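Local coordinates for protein peptide amidase (PDB 1M22) that probably hydrolyses the terminal amide group of peptides, as a member of the amidase signature family of serine hydrolases, at residues A33-I38 with V123-T128; R49-L54 with P82-D87; S189-A194 with E434-A439; P193-G198 with S446-M451. All blocks are in the same frame, centred on the assembly; numbering follows the deposited sequence.

Interaction 1: residues A33-I38 with V123-T128; sequences AYLQRI and VVLGKT
Y34, L35 and L125 all carry CG opposite their own carbonyl carbon and beside the backbone N; the chi1 values of L35 (-70°) and L125 (-73°) bring the two branched leucine ends together. L125 is the one strand residue that does the touching, and it uses both of its methyls. CD1 reaches the root of the tyrosine side chain, 3.8 Å from Y34 CB. It meets the Y34 ring obliquely. CD2 goes to the other helix residue, lying 4.1 Å from L35 CD2 and 4.2 Å from L35 CG, so the fork of L125 divides its two methyls between consecutive residues of one helical turn. The side chains of L35 and L125 cross at a slant. No hydrogen bond joins the two segments; what holds them is the removal of hydrocarbon from water. Leucine suits both partners, since its branched, wholly apolar end can pack between helix and strand without bringing in a polar atom to satisfy.

At L125 the strand departs from extended backbone angles, and G126 follows with a conformation in which a side chain would collide with the preceding carbonyl oxygen, which accounts for glycine there. The leucine itself is directed at the helix, with the two CA atoms of L35 and L125 7.7 Å apart.

Helix 27-43 lies over one face of the large mixed sheet at this point. Strand 123-128 runs between strand 82-86, parallel to it, and strand 51-54, antiparallel to it; the helix spans all three, for Y34 also touches P82, L35 rests on L54 and I38 on V51.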
loop_
_atom_site.group_PDB
_atom_site.type_symbol
_atom_site.label_atom_id
_atom_site.label_comp_id
_atom_site.label_asym_id
_atom_site.label_seq_id
_atom_site.Cartn_x
_atom_site.Cartn_y
_atom_site.Cartn_z
ATOM N N ALA A 33 0.074 -21.723 10.651
ATOM C CA ALA A 33 -0.857 -21.041 11.545
ATOM C C ALA A 33 -1.617 -19.974 10.758
ATOM O O ALA A 33 -2.829 -19.836 10.898
ATOM C CB ALA A 33 -0.112 -20.401 12.702
ATOM N N TYR A 34 -0.904 -19.214 9.931
ATOM C CA TYR A 34 -1.558 -18.192 9.127
ATOM C C TYR A 34 -2.505 -18.829 8.109
ATOM O O TYR A 34 -3.615 -18.339 7.898
ATOM C CB TYR A 34 -0.524 -17.327 8.399
ATOM C CG TYR A 34 0.153 -16.295 9.273
ATOM C CD1 TYR A 34 -0.594 -15.375 10.012
ATOM C CD2 TYR A 34 1.543 -16.206 9.327
ATOM C CE1 TYR A 34 0.026 -14.390 10.782
ATOM C CE2 TYR A 34 2.173 -15.222 10.091
ATOM C CZ TYR A 34 1.411 -14.318 10.814
ATOM O OH TYR A 34 2.027 -13.333 11.554
ATOM N N LEU A 35 -2.073 -19.925 7.488
ATOM C CA LEU A 35 -2.905 -20.600 6.497
ATOM C C LEU A 35 -4.201 -21.107 7.121
ATOM O O LEU A 35 -5.265 -21.039 6.503
ATOM C CB LEU A 35 -2.136 -21.756 5.849
ATOM C CG LEU A 35 -0.996 -21.326 4.919
ATOM C CD1 LEU A 35 -0.206 -22.545 4.469
ATOM C CD2 LEU A 35 -1.570 -20.579 3.719
ATOM N N GLN A 36 -4.115 -21.602 8.350
ATOM C CA GLN A 36 -5.302 -22.101 9.035
ATOM C C GLN A 36 -6.243 -20.938 9.345
ATOM O O GLN A 36 -7.464 -21.069 9.231
ATOM C CB GLN A 36 -4.905 -22.821 10.327
ATOM C CG GLN A 36 -6.068 -23.478 11.053
ATOM C CD GLN A 36 -5.614 -24.337 12.216
ATOM O OE1 GLN A 36 -4.823 -25.265 12.045
ATOM N NE2 GLN A 36 -6.116 -24.032 13.409
ATOM N N ARG A 37 -5.674 -19.799 9.730
ATOM C CA ARG A 37 -6.473 -18.620 10.048
ATOM C C ARG A 37 -7.131 -18.080 8.776
ATOM O O ARG A 37 -8.275 -17.626 8.803
ATOM C CB ARG A 37 -5.592 -17.553 10.708
ATOM C CG ARG A 37 -6.360 -16.382 11.304
ATOM C CD ARG A 37 -5.443 -15.528 12.171
ATOM N NE ARG A 37 -6.063 -14.274 12.589
ATOM C CZ ARG A 37 -6.919 -14.141 13.597
ATOM N NH1 ARG A 37 -7.279 -15.194 14.321
ATOM N NH2 ARG A 37 -7.422 -12.948 13.880
ATOM N N ILE A 38 -6.410 -18.135 7.659
ATOM C CA ILE A 38 -6.958 -17.682 6.388
ATOM C C ILE A 38 -8.166 -18.554 6.037
ATOM O O ILE A 38 -9.198 -18.056 5.588
ATOM C CB ILE A 38 -5.897 -17.773 5.266
ATOM C CG1 ILE A 38 -4.839 -16.684 5.476
ATOM C CG2 ILE A 38 -6.556 -17.630 3.898
ATOM C CD1 ILE A 38 -3.651 -16.776 4.540
ATOM N N VAL A 123 8.682 -15.725 3.261
ATOM C CA VAL A 123 7.858 -16.799 2.724
ATOM C C VAL A 123 6.609 -16.165 2.117
ATOM O O VAL A 123 5.900 -15.420 2.791
ATOM C CB VAL A 123 7.431 -17.773 3.844
ATOM C CG1 VAL A 123 6.408 -18.776 3.315
ATOM C CG2 VAL A 123 8.654 -18.497 4.392
ATOM N N VAL A 124 6.343 -16.443 0.846
ATOM C CA VAL A 124 5.162 -15.886 0.201
ATOM C C VAL A 124 3.963 -16.795 0.458
ATOM O O VAL A 124 3.921 -17.926 -0.015
ATOM C CB VAL A 124 5.376 -15.734 -1.321
ATOM C CG1 VAL A 124 4.123 -15.165 -1.976
ATOM C CG2 VAL A 124 6.569 -14.824 -1.584
ATOM N N LEU A 125 2.997 -16.304 1.228
ATOM C CA LEU A 125 1.800 -17.079 1.544
ATOM C C LEU A 125 0.817 -17.111 0.382
ATOM O O LEU A 125 0.097 -18.093 0.194
ATOM C CB LEU A 125 1.080 -16.493 2.759
ATOM C CG LEU A 125 1.675 -16.668 4.154
ATOM C CD1 LEU A 125 0.871 -15.835 5.143
ATOM C CD2 LEU A 125 1.655 -18.137 4.555
ATOM N N GLY A 126 0.782 -16.028 -0.387
ATOM C CA GLY A 126 -0.135 -15.945 -1.505
ATOM C C GLY A 126 -0.334 -14.517 -1.969
ATOM O O GLY A 126 0.458 -13.632 -1.635
ATOM N N LYS A 127 -1.405 -14.299 -2.727
ATOM C CA LYS A 127 -1.735 -12.992 -3.284
ATOM C C LYS A 127 -3.027 -12.452 -2.686
ATOM O O LYS A 127 -3.933 -13.217 -2.354
ATOM C CB LYS A 127 -1.898 -13.101 -4.805
ATOM C CG LYS A 127 -0.792 -13.875 -5.516
ATOM C CD LYS A 127 0.570 -13.206 -5.374
ATOM C CE LYS A 127 0.635 -11.888 -6.131
ATOM N NZ LYS A 127 0.472 -12.061 -7.607
ATOM N N THR A 128 -3.118 -11.131 -2.555
ATOM C CA THR A 128 -4.309 -10.508 -1.997
ATOM C C THR A 128 -5.182 -9.820 -3.037
ATOM O O THR A 128 -4.700 -9.313 -4.057
ATOM C CB THR A 128 -3.949 -9.484 -0.906
ATOM O OG1 THR A 128 -2.949 -8.585 -1.404
ATOM C CG2 THR A 128 -3.435 -10.196 0.335
#

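Interaction 2: residues R49-L54 with P82-D87; sequences RAVIEL and PLLLKD
OD1 of D87 is gripped by K127 NZ in a salt bridge and by water 1, which hydrogen-bonds to it at 2.8 Å and also lies 2.6 Å from OE1 of E53. The other oxygen of D87, OD2, has S97 OG as a hydrogen-bond partner, so the carboxylate is held at both ends. E53, across the water, belongs with I52 to a classic beta bulge, both facing K127, at the edge of the mixed sheet. The two acids, with E53 OE1 and D87 OD1 5.3 Å apart, probably tolerate each other because K127 pairs with D87 and R148 with E53.

D87 directly follows K86, the active-site lysine, whose NZ is hydrogen-bonded to S165, S166 and T184; K86 points away from the 49-54 segment while D87 turns toward it. Strand 123-128 lies between strands 51-54 and 82-86, so the two segments meet through side chains rather than by backbone pairing. V51 CG2 and L84 CD1 make an apolar contact at 4.2 Å. I52, whose branched side chain packs against D87, crosses it at about a right angle, with I52 CG2 3.8 Å from D87 CB and I52 CD1 4.0 Å from D87 OD2.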
loop_
_atom_site.group_PDB
_atom_site.type_symbol
_atom_site.label_atom_id
_atom_site.label_comp_id
_atom_site.label_asym_id
_atom_site.label_seq_id
_atom_site.Cartn_x
_atom_site.Cartn_y
_atom_site.Cartn_z
ATOM N N ARG A 49 -12.382 -12.487 2.347
ATOM C CA ARG A 49 -11.927 -12.562 0.961
ATOM C C ARG A 49 -10.754 -11.634 0.666
ATOM O O ARG A 49 -10.693 -10.988 -0.385
ATOM C CB ARG A 49 -13.077 -12.277 -0.007
ATOM C CG ARG A 49 -14.225 -13.264 0.121
ATOM C CD ARG A 49 -14.971 -13.423 -1.189
ATOM N NE ARG A 49 -14.205 -14.221 -2.141
ATOM C CZ ARG A 49 -14.672 -14.640 -3.313
ATOM N NH1 ARG A 49 -15.909 -14.336 -3.684
ATOM N NH2 ARG A 49 -13.905 -15.370 -4.110
ATOM N N ALA A 50 -9.812 -11.578 1.599
ATOM C CA ALA A 50 -8.628 -10.747 1.419
ATOM C C ALA A 50 -7.599 -11.457 0.540
ATOM O O ALA A 50 -6.822 -10.810 -0.164
ATOM C CB ALA A 50 -8.012 -10.421 2.771
ATOM N N VAL A 51 -7.601 -12.786 0.580
ATOM C CA VAL A 51 -6.650 -13.590 -0.180
ATOM C C VAL A 51 -7.284 -14.166 -1.441
ATOM O O VAL A 51 -8.201 -14.986 -1.370
ATOM C CB VAL A 51 -6.105 -14.736 0.699
ATOM C CG1 VAL A 51 -5.113 -15.571 -0.082
ATOM C CG2 VAL A 51 -5.443 -14.156 1.939
ATOM N N ILE A 52 -6.780 -13.741 -2.595
ATOM C CA ILE A 52 -7.311 -14.187 -3.876
ATOM C C ILE A 52 -6.696 -15.511 -4.350
ATOM O O ILE A 52 -7.330 -16.260 -5.093
ATOM C CB ILE A 52 -7.137 -13.057 -4.938
ATOM C CG1 ILE A 52 -7.930 -13.387 -6.202
ATOM C CG2 ILE A 52 -5.661 -12.837 -5.240
ATOM C CD1 ILE A 52 -7.980 -12.243 -7.205
ATOM N N GLU A 53 -5.474 -15.808 -3.916
ATOM C CA GLU A 53 -4.827 -17.064 -4.297
ATOM C C GLU A 53 -3.734 -17.440 -3.314
ATOM O O GLU A 53 -2.920 -16.604 -2.924
ATOM C CB GLU A 53 -4.223 -16.979 -5.709
ATOM C CG GLU A 53 -3.750 -18.340 -6.244
ATOM C CD GLU A 53 -3.035 -18.266 -7.588
ATOM O OE1 GLU A 53 -3.084 -17.211 -8.252
ATOM O OE2 GLU A 53 -2.424 -19.282 -7.985
ATOM N N LEU A 54 -3.716 -18.704 -2.910
ATOM C CA LEU A 54 -2.695 -19.186 -1.991
ATOM C C LEU A 54 -1.505 -19.676 -2.800
ATOM O O LEU A 54 -1.656 -20.127 -3.936
ATOM C CB LEU A 54 -3.234 -20.341 -1.144
ATOM C CG LEU A 54 -4.334 -20.007 -0.136
ATOM C CD1 LEU A 54 -4.877 -21.288 0.474
ATOM C CD2 LEU A 54 -3.777 -19.092 0.942
ATOM N N PRO A 82 6.362 -14.983 7.000
ATOM C CA PRO A 82 5.327 -15.116 5.965
ATOM C C PRO A 82 4.652 -13.794 5.618
ATOM O O PRO A 82 4.255 -13.040 6.511
ATOM C CB PRO A 82 4.324 -16.097 6.583
ATOM C CG PRO A 82 5.100 -16.781 7.681
ATOM C CD PRO A 82 5.944 -15.668 8.233
ATOM N N LEU A 83 4.495 -13.535 4.324
ATOM C CA LEU A 83 3.861 -12.305 3.868
ATOM C C LEU A 83 2.932 -12.525 2.680
ATOM O O LEU A 83 2.936 -13.592 2.059
ATOM C CB LEU A 83 4.935 -11.266 3.520
ATOM C CG LEU A 83 6.005 -11.613 2.480
ATOM C CD1 LEU A 83 5.413 -11.581 1.076
ATOM C CD2 LEU A 83 7.150 -10.610 2.589
ATOM N N LEU A 84 2.126 -11.511 2.380
ATOM C CA LEU A 84 1.183 -11.554 1.261
ATOM C C LEU A 84 1.495 -10.438 0.268
ATOM O O LEU A 84 2.009 -9.385 0.649
ATOM C CB LEU A 84 -0.250 -11.415 1.777
ATOM C CG LEU A 84 -0.808 -12.643 2.505
ATOM C CD1 LEU A 84 -1.989 -12.228 3.360
ATOM C CD2 LEU A 84 -1.220 -13.710 1.497
ATOM N N LEU A 85 1.167 -10.668 -1.001
ATOM C CA LEU A 85 1.432 -9.706 -2.071
ATOM C C LEU A 85 0.175 -9.315 -2.835
ATOM O O LEU A 85 -0.588 -10.186 -3.251
ATOM C CB LEU A 85 2.409 -10.312 -3.082
ATOM C CG LEU A 85 3.766 -10.825 -2.609
ATOM C CD1 LEU A 85 4.397 -11.660 -3.710
ATOM C CD2 LEU A 85 4.659 -9.655 -2.231
ATOM N N LYS A 86 -0.036 -8.016 -3.035
ATOM C CA LYS A 86 -1.185 -7.541 -3.805
ATOM C C LYS A 86 -1.131 -8.242 -5.171
ATOM O O LYS A 86 -0.054 -8.383 -5.760
ATOM C CB LYS A 86 -1.098 -6.026 -3.976
ATOM C CG LYS A 86 -2.274 -5.388 -4.697
ATOM C CD LYS A 86 -2.125 -3.873 -4.659
ATOM C CE LYS A 86 -3.274 -3.144 -5.335
ATOM N NZ LYS A 86 -3.107 -1.667 -5.223
ATOM N N ASP A 87 -2.287 -8.658 -5.687
ATOM C CA ASP A 87 -2.306 -9.397 -6.940
ATOM C C ASP A 87 -2.025 -8.677 -8.249
ATOM O O ASP A 87 -2.467 -9.117 -9.314
ATOM C CB ASP A 87 -3.590 -10.222 -7.062
ATOM C CG ASP A 87 -3.451 -11.359 -8.064
ATOM O OD1 ASP A 87 -2.372 -11.995 -8.097
ATOM O OD2 ASP A 87 -4.414 -11.623 -8.810
HETATM O O HOH W 1 -3.414 -14.615 -7.933
#

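Interaction 3: residues S189-A194 with E434-A439; sequences SIVCPA and ESYSAA
E434 comes first, its OE2 4.3 Å from the sulfur of C192. That oxygen is hydrogen-bonded to T418 OG1, which helps fix the carboxylate beside the cysteine without a polar bond between the two.

Y436 carries most of the contact. Its CG sits between the backbone N and the carbonyl carbon (chi1 60°), which lays the side chain along the start of helix 191-196, with CB beside V191 and OH toward C192. At the root, V191 CG2 is 3.8 Å from Y436 CB and 4.0 Å from Y436 CG, the two side chains sliding past each other in opposite directions. Farther out, the C192 sulfur makes a sulfur-aromatic contact, 5.1 Å from the Y436 ring centroid and 50° off its normal, and lies 4.0 Å from Y436 OH. A polarisable thiol suits a place beside both ring and carboxylate. C192 also touches C163, with which it can form a disulfide, absent in this crystal. This helix opens just after S189, the nucleophile of the Ser-Ser-Lys triad, whose OG hydrogen-bonds to S165 OG.

Next along the chain, S437 OG bonds to D187 OD2, tying helix 436-442 to the loop before the nucleophile, and to W318 NE1, just ahead of helix 319-340. A439, small enough for a close approach, packs against S446 of strand 446-454.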
loop_
_atom_site.group_PDB
_atom_site.type_symbol
_atom_site.label_atom_id
_atom_site.label_comp_id
_atom_site.label_asym_id
_atom_site.label_seq_id
_atom_site.Cartn_x
_atom_site.Cartn_y
_atom_site.Cartn_z
ATOM N N SER A 189 -4.038 4.360 -2.920
ATOM C CA SER A 189 -4.185 2.908 -2.788
ATOM C C SER A 189 -3.439 2.160 -1.690
ATOM O O SER A 189 -3.701 0.974 -1.477
ATOM C CB SER A 189 -3.927 2.231 -4.131
ATOM O OG SER A 189 -5.046 2.411 -4.987
ATOM N N ILE A 190 -2.494 2.813 -1.021
ATOM C CA ILE A 190 -1.828 2.171 0.107
ATOM C C ILE A 190 -2.306 2.841 1.392
ATOM O O ILE A 190 -2.859 2.184 2.271
ATOM C CB ILE A 190 -0.281 2.280 0.055
ATOM C CG1 ILE A 190 0.281 1.279 -0.958
ATOM C CG2 ILE A 190 0.315 2.004 1.447
ATOM C CD1 ILE A 190 1.769 1.420 -1.197
ATOM N N VAL A 191 -2.139 4.156 1.488
ATOM C CA VAL A 191 -2.509 4.841 2.720
ATOM C C VAL A 191 -3.987 4.856 3.073
ATOM O O VAL A 191 -4.333 4.797 4.250
ATOM C CB VAL A 191 -1.945 6.293 2.760
ATOM C CG1 VAL A 191 -0.424 6.246 2.718
ATOM C CG2 VAL A 191 -2.489 7.118 1.605
ATOM N N CYS A 192 -4.862 4.910 2.075
ATOM C CA CYS A 192 -6.288 4.930 2.380
ATOM C C CYS A 192 -6.766 3.599 2.961
ATOM O O CYS A 192 -7.368 3.576 4.036
ATOM C CB CYS A 192 -7.104 5.293 1.140
ATOM S SG CYS A 192 -8.659 6.107 1.547
ATOM N N PRO A 193 -6.517 2.475 2.264
ATOM C CA PRO A 193 -6.989 1.225 2.868
ATOM C C PRO A 193 -6.249 0.903 4.166
ATOM O O PRO A 193 -6.794 0.257 5.054
ATOM C CB PRO A 193 -6.775 0.186 1.763
ATOM C CG PRO A 193 -5.696 0.785 0.901
ATOM C CD PRO A 193 -6.033 2.255 0.890
ATOM N N ALA A 194 -5.007 1.356 4.293
ATOM C CA ALA A 194 -4.288 1.101 5.533
ATOM C C ALA A 194 -5.017 1.813 6.680
ATOM O O ALA A 194 -5.297 1.211 7.719
ATOM C CB ALA A 194 -2.847 1.591 5.424
ATOM N N GLU A 434 -9.283 15.458 1.885
ATOM C CA GLU A 434 -8.141 14.544 1.948
ATOM C C GLU A 434 -6.909 15.237 1.377
ATOM O O GLU A 434 -7.025 16.091 0.497
ATOM C CB GLU A 434 -8.432 13.261 1.166
ATOM C CG GLU A 434 -9.641 12.494 1.674
ATOM C CD GLU A 434 -9.959 11.281 0.822
ATOM O OE1 GLU A 434 -10.083 11.440 -0.410
ATOM O OE2 GLU A 434 -10.090 10.172 1.381
ATOM N N SER A 435 -5.731 14.860 1.870
ATOM C CA SER A 435 -4.482 15.470 1.424
ATOM C C SER A 435 -3.445 14.515 0.834
ATOM O O SER A 435 -2.459 14.969 0.247
ATOM C CB SER A 435 -3.833 16.223 2.590
ATOM O OG SER A 435 -4.664 17.271 3.064
ATOM N N TYR A 436 -3.655 13.207 0.975
ATOM C CA TYR A 436 -2.685 12.231 0.473
ATOM C C TYR A 436 -2.416 12.282 -1.030
ATOM O O TYR A 436 -1.386 11.791 -1.492
ATOM C CB TYR A 436 -3.093 10.808 0.882
ATOM C CG TYR A 436 -4.447 10.367 0.376
ATOM C CD1 TYR A 436 -4.649 10.065 -0.971
ATOM C CD2 TYR A 436 -5.533 10.263 1.245
ATOM C CE1 TYR A 436 -5.902 9.671 -1.440
ATOM C CE2 TYR A 436 -6.787 9.871 0.787
ATOM C CZ TYR A 436 -6.964 9.579 -0.555
ATOM O OH TYR A 436 -8.208 9.207 -1.014
ATOM N N SER A 437 -3.327 12.872 -1.793
ATOM C CA SER A 437 -3.132 12.962 -3.233
ATOM C C SER A 437 -1.884 13.774 -3.570
ATOM O O SER A 437 -1.223 13.520 -4.575
ATOM C CB SER A 437 -4.351 13.603 -3.900
ATOM O OG SER A 437 -4.164 13.705 -5.304
ATOM N N ALA A 438 -1.562 14.751 -2.729
ATOM C CA ALA A 438 -0.390 15.586 -2.965
ATOM C C ALA A 438 0.876 14.734 -3.030
ATOM O O ALA A 438 1.689 14.884 -3.939
ATOM C CB ALA A 438 -0.259 16.637 -1.867
ATOM N N ALA A 439 1.047 13.837 -2.065
ATOM C CA ALA A 439 2.228 12.985 -2.057
ATOM C C ALA A 439 2.224 12.031 -3.248
ATOM O O ALA A 439 3.256 11.805 -3.880
ATOM C CB ALA A 439 2.300 12.198 -0.750
#

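Interaction 4: residues P193-G198 with S446-M451; sequences PAAING and SLTVPM
A Schellman motif ends helix 191-196, and its C-prime residue, G198, lies against P450 of strand 446-454. G198 has phi 62°, a value that favours glycine, and its N-H bonds back to A195 O at 3.2 Å. The carbonyl then meets the proline ring: G198 O is 3.4 Å from P450 CG, and this same oxygen accepts a hydrogen bond from R487 NH1.

One turn earlier the helix presents small residues to T448. A194 CB touches the threonine methyl, CG2, at 3.6 Å, while A195 CB lies 3.8 Å from the hydroxyl oxygen, OG1. Each branch of T448 thus meets a different alanine. With OG1 opposite the backbone N (chi1 -178°), the hydroxyl is placed to bond with T417 OG1, so the polar branch is satisfied inside the core while the methyl packs on the helix. Alanine, having a single methyl, lets the CA atoms of A195 and T448 come within 6.4 Å.

The last turn is tied off by N197. Its ND2 donates to P193 O at 2.9 Å (N-H...O angle 150°), and its backbone N reaches that oxygen from the opposite face of the carbonyl plane; ND2 also bonds to P162 O. Strand 446-454 runs between antiparallel strands 200-203 and 457-464, and a short, alanine-faced helix laid on a central mixed sheet fits the layered alpha/beta/alpha build of amidase signature enzymes.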
loop_
_atom_site.group_PDB
_atom_site.type_symbol
_atom_site.label_atom_id
_atom_site.label_comp_id
_atom_site.label_asym_id
_atom_site.label_seq_id
_atom_site.Cartn_x
_atom_site.Cartn_y
_atom_site.Cartn_z
ATOM N N PRO A 193 -6.517 2.475 2.264
ATOM C CA PRO A 193 -6.989 1.225 2.868
ATOM C C PRO A 193 -6.249 0.903 4.166
ATOM O O PRO A 193 -6.794 0.257 5.054
ATOM C CB PRO A 193 -6.775 0.186 1.763
ATOM C CG PRO A 193 -5.696 0.785 0.901
ATOM C CD PRO A 193 -6.033 2.255 0.890
ATOM N N ALA A 194 -5.007 1.356 4.293
ATOM C CA ALA A 194 -4.288 1.101 5.533
ATOM C C ALA A 194 -5.017 1.813 6.680
ATOM O O ALA A 194 -5.297 1.211 7.719
ATOM C CB ALA A 194 -2.847 1.591 5.424
ATOM N N ALA A 195 -5.346 3.087 6.489
ATOM C CA ALA A 195 -6.038 3.845 7.527
ATOM C C ALA A 195 -7.425 3.274 7.822
ATOM O O ALA A 195 -7.820 3.143 8.983
ATOM C CB ALA A 195 -6.158 5.311 7.111
ATOM N N ILE A 196 -8.154 2.943 6.761
ATOM C CA ILE A 196 -9.511 2.406 6.862
ATOM C C ILE A 196 -9.563 1.082 7.627
ATOM O O ILE A 196 -10.568 0.773 8.283
ATOM C CB ILE A 196 -10.102 2.246 5.434
ATOM C CG1 ILE A 196 -10.449 3.627 4.866
ATOM C CG2 ILE A 196 -11.320 1.316 5.442
ATOM C CD1 ILE A 196 -11.667 4.273 5.494
ATOM N N ASN A 197 -8.480 0.316 7.559
ATOM C CA ASN A 197 -8.405 -0.972 8.242
ATOM C C ASN A 197 -7.485 -0.974 9.468
ATOM O O ASN A 197 -7.052 -2.030 9.928
ATOM C CB ASN A 197 -7.995 -2.059 7.243
ATOM C CG ASN A 197 -9.049 -2.288 6.172
ATOM O OD1 ASN A 197 -10.093 -2.896 6.431
ATOM N ND2 ASN A 197 -8.793 -1.791 4.967
ATOM N N GLY A 198 -7.182 0.214 9.985
ATOM C CA GLY A 198 -6.380 0.329 11.193
ATOM C C GLY A 198 -4.961 -0.197 11.219
ATOM O O GLY A 198 -4.510 -0.712 12.248
ATOM N N SER A 446 4.677 9.127 1.826
ATOM C CA SER A 446 3.574 9.338 2.752
ATOM C C SER A 446 3.477 8.091 3.624
ATOM O O SER A 446 3.859 7.000 3.203
ATOM C CB SER A 446 2.262 9.599 2.006
ATOM O OG SER A 446 1.895 8.513 1.184
ATOM N N LEU A 447 2.968 8.257 4.839
ATOM C CA LEU A 447 2.891 7.155 5.788
ATOM C C LEU A 447 1.739 7.396 6.749
ATOM O O LEU A 447 1.654 8.463 7.361
ATOM C CB LEU A 447 4.218 7.102 6.559
ATOM C CG LEU A 447 4.650 5.937 7.454
ATOM C CD1 LEU A 447 6.080 6.184 7.930
ATOM C CD2 LEU A 447 3.713 5.803 8.637
ATOM N N THR A 448 0.848 6.416 6.880
ATOM C CA THR A 448 -0.274 6.555 7.798
ATOM C C THR A 448 -0.091 5.631 8.999
ATOM O O THR A 448 0.355 4.494 8.856
ATOM C CB THR A 448 -1.631 6.256 7.095
ATOM O OG1 THR A 448 -2.704 6.463 8.026
ATOM C CG2 THR A 448 -1.680 4.828 6.576
ATOM N N VAL A 449 -0.421 6.149 10.180
ATOM C CA VAL A 449 -0.324 5.413 11.440
ATOM C C VAL A 449 -1.673 5.490 12.154
ATOM O O VAL A 449 -2.291 6.550 12.205
ATOM C CB VAL A 449 0.745 6.031 12.383
ATOM C CG1 VAL A 449 0.846 5.215 13.670
ATOM C CG2 VAL A 449 2.086 6.099 11.681
ATOM N N PRO A 450 -2.148 4.366 12.710
ATOM C CA PRO A 450 -3.434 4.382 13.415
ATOM C C PRO A 450 -3.462 5.437 14.520
ATOM O O PRO A 450 -2.511 5.549 15.294
ATOM C CB PRO A 450 -3.526 2.971 13.981
ATOM C CG PRO A 450 -2.835 2.154 12.935
ATOM C CD PRO A 450 -1.614 2.995 12.619
ATOM N N MET A 451 -4.543 6.209 14.600
ATOM C CA MET A 451 -4.633 7.221 15.642
ATOM C C MET A 451 -5.912 7.133 16.470
ATOM O O MET A 451 -6.168 7.982 17.321
ATOM C CB MET A 451 -4.478 8.627 15.052
ATOM C CG MET A 451 -5.674 9.181 14.316
ATOM S SD MET A 451 -5.497 10.982 14.194
ATOM C CE MET A 451 -5.525 11.378 15.834
#

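Interaction 4 is wholly buried and interaction 1 largely so, and both press a helix onto the same mixed sheet, but interaction 1 uses leucine branches near one edge of the sheet, whereas interaction 4 relies on alanine, threonine and proline nearer its middle. Interactions 2 and 3, only partly buried, carry the polar chemistry: a carboxylate and water network in one, sulfur beside tyrosine in the other. Strand 123-128 of interaction 1 lies between the two segments of interaction 2, bonding to both. Interactions 3 and 4 share helix 191-196, and T448 CG2 comes 3.5 Å from V191 O. Interactions 2 and 3 meet at the active site, where K86 NZ lies 4.1 Å from S189 CB.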